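Local coordinates for protein 3-dehydroquinate dehydratase (Aquifex aeolicus, PDB 2EGZ) that catalyses the cis-dehydration of 3-dehydroquinate to 3-dehydroshikimate, the third step of the chorismate pathway, at residues B[126-129]-B[130-134]; B[153-156]-B[157-161]; B[94-97]-B[98-101]; B[203-206]-B[207-210]. All coordinates share one frame; numbering follows the deposited sequence.

Three of the four contacts lie on outer helices of one TIM barrel, and the fourth lies where its last helix begins. Interactions 1 and 2, on successive helices, pack directly: Arg128 CG is 3.7 Å from Ile159 CG2. Interaction 3 joins interaction 1 through a salt bridge, Arg94 NH1 to Glu133 OE1 at 2.8 Å. Interaction 4 touches none of them; its centre is about 28 Å from that of interaction 1, across the chain's centre. Interactions 1 and 4 come nearest the active site: the side chain of Val130 is about 7 Å from that of Lys142, the Schiff-base lysine, and the side chain of Met209 about 4 Å from that of Arg180, which binds 3-dehydroquinate.

Interaction 1 (B[126-129]-B[130-134]); sequences IIRE and VLREG
Glu133 N donates to Glu129 O at 2.8 Å, and one residue earlier Arg132 N reaches Arg128 O at 2.9 Å. Leu131 N to Ile127 O and Val130 N to Ile126 O complete four consecutive i to i+4 bonds. Outside this ladder of backbone bonds the like-charged side chains run in pairs, each pair pointing the same way. Glu129 and Glu133 meet only through their aliphatic parts, CG to CG at 4.1 Å. Their carboxylates are turned 80° apart, with Glu129 OE2 5.8 Å from Glu133 OE1. The Glu133 chain folds at CB-CG (chi2 -68°), and OE1 ends in salt bridges with Arg136 and Arg94, which probably offset the neighbouring negative charge. In the arginine pair, Arg132 NH1 lies 3.8 Å from Arg128 CB and also near the plane of the Arg128 guanidinium, at its edge. The two planes are 42° apart, and NE of Arg128 stays 4.3 Å from NH1 of Arg132. Arg128 spends its own NH1 on a hydrogen bond to Gln162 OE1.

The barrel-facing side is apolar. Ile127 CG2 packs on Leu131 CD1 at 4.2 Å, while Val130 CG2 presses on the Ile126 carbonyl, 3.2 Å from its O. Ile127, Val130 and Leu131 all continue onto Ile143 of strand 140-146. Ile126, partly exposed at the margin of this face, packs on Ser35 of the second subunit. This amphipathic helix is the crossover of a beta-alpha-beta unit, strand 110-117, helix 124-136, strand 140-146, the repeating element of the TIM barrel.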
loop_
_atom_site.group_PDB
_atom_site.type_symbol
_atom_site.label_atom_id
_atom_site.label_comp_id
_atom_site.label_asym_id
_atom_site.label_seq_id
_atom_site.Cartn_x
_atom_site.Cartn_y
_atom_site.Cartn_z
ATOM N N ILE B 126 4.194 -13.408 2.532
ATOM C CA ILE B 126 4.359 -11.980 2.280
ATOM C C ILE B 126 5.828 -11.606 2.478
ATOM O O ILE B 126 6.395 -10.852 1.689
ATOM C CB ILE B 126 3.471 -11.143 3.227
ATOM C CG1 ILE B 126 2.003 -11.319 2.826
ATOM C CG2 ILE B 126 3.872 -9.673 3.172
ATOM C CD1 ILE B 126 1.022 -10.523 3.670
ATOM N N ILE B 127 6.445 -12.137 3.529
ATOM C CA ILE B 127 7.856 -11.862 3.779
ATOM C C ILE B 127 8.673 -12.295 2.561
ATOM O O ILE B 127 9.508 -11.544 2.053
ATOM C CB ILE B 127 8.365 -12.634 5.020
ATOM C CG1 ILE B 127 7.698 -12.074 6.275
ATOM C CG2 ILE B 127 9.893 -12.544 5.111
ATOM C CD1 ILE B 127 7.993 -12.844 7.542
ATOM N N ARG B 128 8.416 -13.509 2.081
ATOM C CA ARG B 128 9.141 -14.028 0.928
ATOM C C ARG B 128 8.860 -13.256 -0.358
ATOM O O ARG B 128 9.760 -13.052 -1.169
ATOM C CB ARG B 128 8.824 -15.514 0.721
ATOM C CG ARG B 128 9.387 -16.425 1.807
ATOM C CD ARG B 128 9.224 -17.895 1.425
ATOM N NE ARG B 128 7.822 -18.297 1.433
ATOM C CZ ARG B 128 7.224 -18.910 2.448
ATOM N NH1 ARG B 128 7.903 -19.211 3.551
ATOM N NH2 ARG B 128 5.938 -19.213 2.363
ATOM N N GLU B 129 7.615 -12.832 -0.551
ATOM C CA GLU B 129 7.270 -12.085 -1.756
ATOM C C GLU B 129 7.978 -10.736 -1.791
ATOM O O GLU B 129 8.452 -10.305 -2.843
ATOM C CB GLU B 129 5.765 -11.862 -1.849
ATOM C CG GLU B 129 5.357 -11.158 -3.134
ATOM C CD GLU B 129 3.864 -10.971 -3.241
ATOM O OE1 GLU B 129 3.134 -11.981 -3.155
ATOM O OE2 GLU B 129 3.420 -9.816 -3.411
ATOM N N VAL B 130 8.035 -10.066 -0.645
ATOM C CA VAL B 130 8.703 -8.770 -0.563
ATOM C C VAL B 130 10.165 -8.936 -0.945
ATOM O O VAL B 130 10.718 -8.134 -1.699
ATOM C CB VAL B 130 8.606 -8.179 0.870
ATOM C CG1 VAL B 130 9.535 -6.978 1.013
ATOM C CG2 VAL B 130 7.168 -7.765 1.154
ATOM N N LEU B 131 10.793 -9.983 -0.427
ATOM C CA LEU B 131 12.192 -10.245 -0.733
ATOM C C LEU B 131 12.388 -10.571 -2.207
ATOM O O LEU B 131 13.278 -10.026 -2.862
ATOM C CB LEU B 131 12.705 -11.403 0.122
ATOM C CG LEU B 131 12.711 -11.118 1.624
ATOM C CD1 LEU B 131 13.093 -12.383 2.380
ATOM C CD2 LEU B 131 13.691 -9.986 1.926
ATOM N N ARG B 132 11.553 -11.456 -2.736
ATOM C CA ARG B 132 11.681 -11.828 -4.137
ATOM C C ARG B 132 11.426 -10.672 -5.090
ATOM O O ARG B 132 12.120 -10.539 -6.095
ATOM C CB ARG B 132 10.760 -13.007 -4.458
ATOM C CG ARG B 132 11.314 -14.300 -3.893
ATOM C CD ARG B 132 10.474 -15.518 -4.197
ATOM N NE ARG B 132 11.121 -16.695 -3.626
ATOM C CZ ARG B 132 10.513 -17.594 -2.858
ATOM N NH1 ARG B 132 9.226 -17.458 -2.570
ATOM N NH2 ARG B 132 11.204 -18.616 -2.360
ATOM N N GLU B 133 10.440 -9.835 -4.780
ATOM C CA GLU B 133 10.143 -8.690 -5.638
ATOM C C GLU B 133 11.303 -7.705 -5.599
ATOM O O GLU B 133 11.674 -7.126 -6.620
ATOM C CB GLU B 133 8.853 -8.006 -5.189
ATOM C CG GLU B 133 7.610 -8.791 -5.538
ATOM C CD GLU B 133 7.370 -8.844 -7.034
ATOM O OE1 GLU B 133 6.920 -7.826 -7.600
ATOM O OE2 GLU B 133 7.645 -9.897 -7.647
ATOM N N GLY B 134 11.882 -7.524 -4.417
ATOM C CA GLY B 134 13.009 -6.621 -4.295
ATOM C C GLY B 134 14.145 -7.034 -5.220
ATOM O O GLY B 134 14.751 -6.196 -5.887
#

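Interaction 2 (B[153-156]-B[157-161]); sequences VARL and LCISR
Val153 and Leu157 lie side by side on the buried flank, CG1 of Val153 4.0 Å from CD1 of Leu157. The Leu157 branch point sits close over the backbone too, its CG 3.4 Å from Val153 O, the same oxygen that accepts the nearly straight bond from Leu157 N. On the flank that faces helix 124-136, Ile159 CG1 comes within 3.1 Å of Arg155 O and lies alongside Arg155 CG. The guanidinium of Arg155 turns off to Asn124, Thr121 and Pro122.

Helix 150-160 is the crossover between strands 140-146 and 168-172 of the TIM barrel, and Leu156 packs into the barrel wall, touching Ile143, Val145 and Ser171. Toward the end of the helix the bonding slackens: Ser160 N to Leu156 O is 3.2 Å, bent to 144°. There the Ser160 hydroxyl, set between the backbone N and the carbonyl carbon (chi1 78°), turns back to give a 2.7 Å bond from OG to Leu157 O. An alanine here removes that donor, and the last turn, where the backbone bond is already bent, would probably be held less firmly. On the solvent side, Ala154 and Cys158 meet mainly through the backbone, Cys158 N to Ala154 O at 2.9 Å.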
loop_
_atom_site.group_PDB
_atom_site.type_symbol
_atom_site.label_atom_id
_atom_site.label_comp_id
_atom_site.label_asym_id
_atom_site.label_seq_id
_atom_site.Cartn_x
_atom_site.Cartn_y
_atom_site.Cartn_z
ATOM N N VAL B 153 10.116 -12.357 15.746
ATOM C CA VAL B 153 11.492 -11.996 15.415
ATOM C C VAL B 153 12.181 -13.203 14.799
ATOM O O VAL B 153 12.755 -13.118 13.719
ATOM C CB VAL B 153 12.277 -11.567 16.672
ATOM C CG1 VAL B 153 13.682 -11.111 16.284
ATOM C CG2 VAL B 153 11.530 -10.457 17.392
ATOM N N ALA B 154 12.104 -14.333 15.493
ATOM C CA ALA B 154 12.715 -15.562 15.012
ATOM C C ALA B 154 12.189 -15.902 13.619
ATOM O O ALA B 154 12.954 -16.286 12.732
ATOM C CB ALA B 154 12.411 -16.702 15.991
ATOM N N ARG B 155 10.880 -15.743 13.429
ATOM C CA ARG B 155 10.238 -16.052 12.154
ATOM C C ARG B 155 10.750 -15.177 11.013
ATOM O O ARG B 155 11.105 -15.682 9.947
ATOM C CB ARG B 155 8.715 -15.916 12.298
ATOM C CG ARG B 155 7.911 -16.483 11.132
ATOM C CD ARG B 155 6.463 -16.737 11.552
ATOM N NE ARG B 155 5.779 -15.517 11.980
ATOM C CZ ARG B 155 5.326 -14.577 11.155
ATOM N NH1 ARG B 155 4.717 -13.502 11.642
ATOM N NH2 ARG B 155 5.479 -14.708 9.843
ATOM N N LEU B 156 10.794 -13.867 11.229
ATOM C CA LEU B 156 11.282 -12.959 10.194
ATOM C C LEU B 156 12.699 -13.339 9.779
ATOM O O LEU B 156 13.013 -13.417 8.588
ATOM C CB LEU B 156 11.290 -11.509 10.696
ATOM C CG LEU B 156 11.971 -10.504 9.748
ATOM C CD1 LEU B 156 11.180 -10.422 8.445
ATOM C CD2 LEU B 156 12.068 -9.128 10.406
ATOM N N LEU B 157 13.557 -13.579 10.764
ATOM C CA LEU B 157 14.948 -13.921 10.476
ATOM C C LEU B 157 15.099 -15.256 9.765
ATOM O O LEU B 157 15.842 -15.369 8.786
ATOM C CB LEU B 157 15.763 -13.920 11.772
ATOM C CG LEU B 157 15.848 -12.555 12.463
ATOM C CD1 LEU B 157 16.442 -12.703 13.853
ATOM C CD2 LEU B 157 16.693 -11.607 11.619
ATOM N N CYS B 158 14.388 -16.266 10.243
ATOM C CA CYS B 158 14.473 -17.589 9.639
ATOM C C CYS B 158 13.869 -17.691 8.244
ATOM O O CYS B 158 14.435 -18.343 7.362
ATOM C CB CYS B 158 13.825 -18.617 10.559
ATOM S SG CYS B 158 14.750 -18.798 12.089
ATOM N N ILE B 159 12.723 -17.053 8.040
ATOM C CA ILE B 159 12.070 -17.105 6.741
ATOM C C ILE B 159 12.874 -16.349 5.685
ATOM O O ILE B 159 12.866 -16.710 4.505
ATOM C CB ILE B 159 10.643 -16.526 6.831
ATOM C CG1 ILE B 159 9.786 -17.416 7.735
ATOM C CG2 ILE B 159 10.022 -16.413 5.444
ATOM C CD1 ILE B 159 9.629 -18.838 7.248
ATOM N N SER B 160 13.592 -15.314 6.109
ATOM C CA SER B 160 14.383 -14.530 5.171
ATOM C C SER B 160 15.465 -15.361 4.486
ATOM O O SER B 160 15.890 -15.031 3.381
ATOM C CB SER B 160 15.024 -13.332 5.880
ATOM O OG SER B 160 16.156 -13.730 6.632
ATOM N N ARG B 161 15.907 -16.441 5.129
ATOM C CA ARG B 161 16.945 -17.298 4.554
ATOM C C ARG B 161 16.448 -18.102 3.353
ATOM O O ARG B 161 17.248 -18.624 2.571
ATOM C CB ARG B 161 17.492 -18.264 5.609
ATOM C CG ARG B 161 18.125 -17.574 6.806
ATOM C CD ARG B 161 18.581 -18.572 7.863
ATOM N NE ARG B 161 19.688 -19.409 7.412
ATOM C CZ ARG B 161 19.620 -20.729 7.275
ATOM N NH1 ARG B 161 18.490 -21.368 7.555
ATOM N NH2 ARG B 161 20.682 -21.408 6.863
#

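Interaction 3 (B[94-97]-B[98-101]); sequences RGLL and VKLY
Leu100 folds its whole side chain back over the carbonyl of Leu96. Its CB begins 3.3 Å from Leu96 O, and CG follows at 3.7 Å from the same oxygen. At the tip the methyls part: CD1 lies 3.4 Å from Leu96 O and goes on to meet Leu96 CB at 4.1 Å, whereas CD2 is farther from that oxygen. The first torsion, chi1 -91°, is turned well off a staggered position, and this swings CD1 onto Leu96. The oxygen is thus lined by this side chain while it accepts the 2.8 Å hydrogen bond from Leu100 N, nearly straight at 166°. One residue on, Tyr101 N bonds Leu97 O at 2.9 Å, bent to 146°. Val98 N, buried near the helix start, has no partner in the model. The Lys99 chain, straight to CE and bent at its last torsion, passes Leu96, CD to CD2 at 4.3 Å, before its amine salt-bridges Glu78.

Leu96, Leu97 and Leu100 all lie on Ile89 of strand 86-90, and Leu100 and Tyr101 on Leu111 of strand 110-117. Helix 94-107, the crossover between those two barrel strands, is flanked by helix 73-80, where Glu74 meets Leu96 and Lys99 and Phe77 covers Leu100.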
loop_
_atom_site.group_PDB
_atom_site.type_symbol
_atom_site.label_atom_id
_atom_site.label_comp_id
_atom_site.label_asym_id
_atom_site.label_seq_id
_atom_site.Cartn_x
_atom_site.Cartn_y
_atom_site.Cartn_z
ATOM N N ARG B 94 5.401 1.249 -7.036
ATOM C CA ARG B 94 5.702 0.531 -8.268
ATOM C C ARG B 94 6.079 1.379 -9.476
ATOM O O ARG B 94 6.953 0.996 -10.255
ATOM C CB ARG B 94 4.518 -0.365 -8.630
ATOM C CG ARG B 94 4.154 -1.375 -7.550
ATOM C CD ARG B 94 5.116 -2.552 -7.520
ATOM N NE ARG B 94 4.798 -3.476 -6.433
ATOM C CZ ARG B 94 5.238 -4.730 -6.363
ATOM N NH1 ARG B 94 6.016 -5.215 -7.323
ATOM N NH2 ARG B 94 4.897 -5.501 -5.336
ATOM N N GLY B 95 5.425 2.527 -9.633
ATOM C CA GLY B 95 5.702 3.389 -10.772
ATOM C C GLY B 95 7.091 4.004 -10.852
ATOM O O GLY B 95 7.488 4.502 -11.908
ATOM N N LEU B 96 7.835 3.972 -9.750
ATOM C CA LEU B 96 9.178 4.550 -9.720
ATOM C C LEU B 96 10.296 3.512 -9.698
ATOM O O LEU B 96 11.457 3.845 -9.925
ATOM C CB LEU B 96 9.321 5.466 -8.502
ATOM C CG LEU B 96 8.372 6.664 -8.429
ATOM C CD1 LEU B 96 8.490 7.340 -7.078
ATOM C CD2 LEU B 96 8.701 7.643 -9.546
ATOM N N LEU B 97 9.943 2.255 -9.445
ATOM C CA LEU B 97 10.930 1.179 -9.360
ATOM C C LEU B 97 11.866 1.009 -10.559
ATOM O O LEU B 97 13.088 1.130 -10.418
ATOM C CB LEU B 97 10.226 -0.154 -9.067
ATOM C CG LEU B 97 9.421 -0.258 -7.764
ATOM C CD1 LEU B 97 8.806 -1.643 -7.661
ATOM C CD2 LEU B 97 10.317 0.014 -6.561
ATOM N N VAL B 98 11.310 0.717 -11.732
ATOM C CA VAL B 98 12.136 0.523 -12.924
ATOM C C VAL B 98 12.978 1.763 -13.201
ATOM O O VAL B 98 14.161 1.668 -13.524
ATOM C CB VAL B 98 11.266 0.220 -14.169
ATOM C CG1 VAL B 98 12.149 0.060 -15.398
ATOM C CG2 VAL B 98 10.447 -1.040 -13.934
ATOM N N LYS B 99 12.348 2.920 -13.061
ATOM C CA LYS B 99 12.988 4.210 -13.280
ATOM C C LYS B 99 14.189 4.429 -12.352
ATOM O O LYS B 99 15.285 4.756 -12.809
ATOM C CB LYS B 99 11.945 5.313 -13.078
ATOM C CG LYS B 99 12.468 6.732 -13.151
ATOM C CD LYS B 99 11.315 7.720 -13.018
ATOM C CE LYS B 99 11.809 9.144 -12.847
ATOM N NZ LYS B 99 12.702 9.559 -13.957
ATOM N N LEU B 100 13.982 4.242 -11.050
ATOM C CA LEU B 100 15.055 4.426 -10.077
ATOM C C LEU B 100 16.150 3.372 -10.209
ATOM O O LEU B 100 17.307 3.624 -9.865
ATOM C CB LEU B 100 14.485 4.425 -8.654
ATOM C CG LEU B 100 14.070 5.784 -8.070
ATOM C CD1 LEU B 100 13.272 6.579 -9.087
ATOM C CD2 LEU B 100 13.253 5.568 -6.808
ATOM N N TYR B 101 15.793 2.190 -10.699
ATOM C CA TYR B 101 16.786 1.143 -10.884
ATOM C C TYR B 101 17.735 1.548 -12.011
ATOM O O TYR B 101 18.955 1.428 -11.885
ATOM C CB TYR B 101 16.125 -0.188 -11.244
ATOM C CG TYR B 101 17.124 -1.219 -11.717
ATOM C CD1 TYR B 101 17.977 -1.858 -10.817
ATOM C CD2 TYR B 101 17.263 -1.510 -13.076
ATOM C CE1 TYR B 101 18.946 -2.758 -11.256
ATOM C CE2 TYR B 101 18.228 -2.408 -13.526
ATOM C CZ TYR B 101 19.065 -3.026 -12.612
ATOM O OH TYR B 101 20.028 -3.905 -13.050
#

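Interaction 4 (B[203-206]-B[207-210]); sequences QIPL and EEMV
Pro205 sets its ring against one face of the Glu208 carboxylate: Pro205 CD stands over it, 3.8 Å from Glu208 CD, and Pro205 CG is 3.5 Å from OE2 of Glu208. The two side chains run alongside each other, pointing the same way, with Glu208 CG anti to its carbonyl carbon (chi1 -72°) and the rest extended to reach the ring. Nearer the backbone, Ile204 CG2 touches Glu208 CB at 4.1 Å. Farther round, Ile204 CD1 meets Met209 CE at 3.9 Å, the side chains crossing at about a right angle. Both touch Arg180, which binds 3-dehydroquinate, as Gln203 just before Ile204 probably does.

Pro205 is the N-cap of helix 206-217. Its O receives Met209 N at 3.1 Å, nearly along the C=O axis, and Leu206 O likewise takes Val210 N, while Leu206 CD1 packs on Val210 CG2 at 4.0 Å. A glycine in place of the proline would probably leave the Glu208 carboxylate without the ring that covers its face and let the backbone before the helix turn more freely. The acidic groups of Glu207, salt-bridged to Lys22, and Glu208 lie in the first turn, where negative charge would probably be eased by the helix dipole.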
loop_
_atom_site.group_PDB
_atom_site.type_symbol
_atom_site.label_atom_id
_atom_site.label_comp_id
_atom_site.label_asym_id
_atom_site.label_seq_id
_atom_site.Cartn_x
_atom_site.Cartn_y
_atom_site.Cartn_z
ATOM N N GLN B 203 14.806 0.862 19.734
ATOM C CA GLN B 203 15.927 1.542 19.099
ATOM C C GLN B 203 17.209 1.359 19.896
ATOM O O GLN B 203 17.181 1.143 21.112
ATOM C CB GLN B 203 15.637 3.038 18.934
ATOM C CG GLN B 203 14.378 3.336 18.146
ATOM C CD GLN B 203 14.199 4.821 17.879
ATOM O OE1 GLN B 203 14.536 5.658 18.716
ATOM N NE2 GLN B 203 13.650 5.152 16.714
ATOM N N ILE B 204 18.335 1.444 19.198
ATOM C CA ILE B 204 19.643 1.301 19.817
ATOM C C ILE B 204 20.517 2.484 19.420
ATOM O O ILE B 204 20.611 2.820 18.242
ATOM C CB ILE B 204 20.341 0.008 19.355
ATOM C CG1 ILE B 204 19.527 -1.209 19.796
ATOM C CG2 ILE B 204 21.760 -0.045 19.915
ATOM C CD1 ILE B 204 20.146 -2.529 19.395
ATOM N N PRO B 205 21.153 3.141 20.403
ATOM C CA PRO B 205 22.019 4.290 20.118
ATOM C C PRO B 205 23.244 3.912 19.287
ATOM O O PRO B 205 23.821 2.840 19.460
ATOM C CB PRO B 205 22.403 4.789 21.510
ATOM C CG PRO B 205 21.193 4.427 22.338
ATOM C CD PRO B 205 20.896 3.024 21.850
ATOM N N LEU B 206 23.633 4.808 18.389
ATOM C CA LEU B 206 24.782 4.595 17.520
ATOM C C LEU B 206 26.033 4.127 18.261
ATOM O O LEU B 206 26.674 3.157 17.857
ATOM C CB LEU B 206 25.086 5.885 16.757
ATOM C CG LEU B 206 26.385 5.960 15.951
ATOM C CD1 LEU B 206 26.456 4.826 14.935
ATOM C CD2 LEU B 206 26.447 7.303 15.247
ATOM N N GLU B 207 26.385 4.815 19.343
ATOM C CA GLU B 207 27.574 4.451 20.105
ATOM C C GLU B 207 27.531 3.017 20.604
ATOM O O GLU B 207 28.536 2.312 20.566
ATOM C CB GLU B 207 27.762 5.393 21.297
ATOM C CG GLU B 207 28.084 6.825 20.914
ATOM C CD GLU B 207 28.410 7.686 22.119
ATOM O OE1 GLU B 207 27.563 7.781 23.032
ATOM O OE2 GLU B 207 29.515 8.269 22.152
ATOM N N GLU B 208 26.368 2.588 21.079
ATOM C CA GLU B 208 26.218 1.232 21.586
ATOM C C GLU B 208 26.346 0.186 20.479
ATOM O O GLU B 208 27.000 -0.841 20.665
ATOM C CB GLU B 208 24.872 1.083 22.308
ATOM C CG GLU B 208 24.822 1.810 23.650
ATOM C CD GLU B 208 23.464 1.711 24.329
ATOM O OE1 GLU B 208 22.879 0.605 24.340
ATOM O OE2 GLU B 208 22.987 2.738 24.863
ATOM N N MET B 209 25.743 0.446 19.323
ATOM C CA MET B 209 25.816 -0.515 18.222
ATOM C C MET B 209 27.247 -0.670 17.712
ATOM O O MET B 209 27.650 -1.750 17.282
ATOM C CB MET B 209 24.904 -0.087 17.073
ATOM C CG MET B 209 24.850 -1.088 15.928
ATOM S SD MET B 209 24.243 -2.735 16.420
ATOM C CE MET B 209 22.496 -2.453 16.293
ATOM N N VAL B 210 28.016 0.412 17.754
ATOM C CA VAL B 210 29.399 0.351 17.298
ATOM C C VAL B 210 30.185 -0.633 18.160
ATOM O O VAL B 210 30.937 -1.469 17.651
ATOM C CB VAL B 210 30.060 1.742 17.367
ATOM C CG1 VAL B 210 31.563 1.623 17.178
ATOM C CG2 VAL B 210 29.466 2.639 16.285
#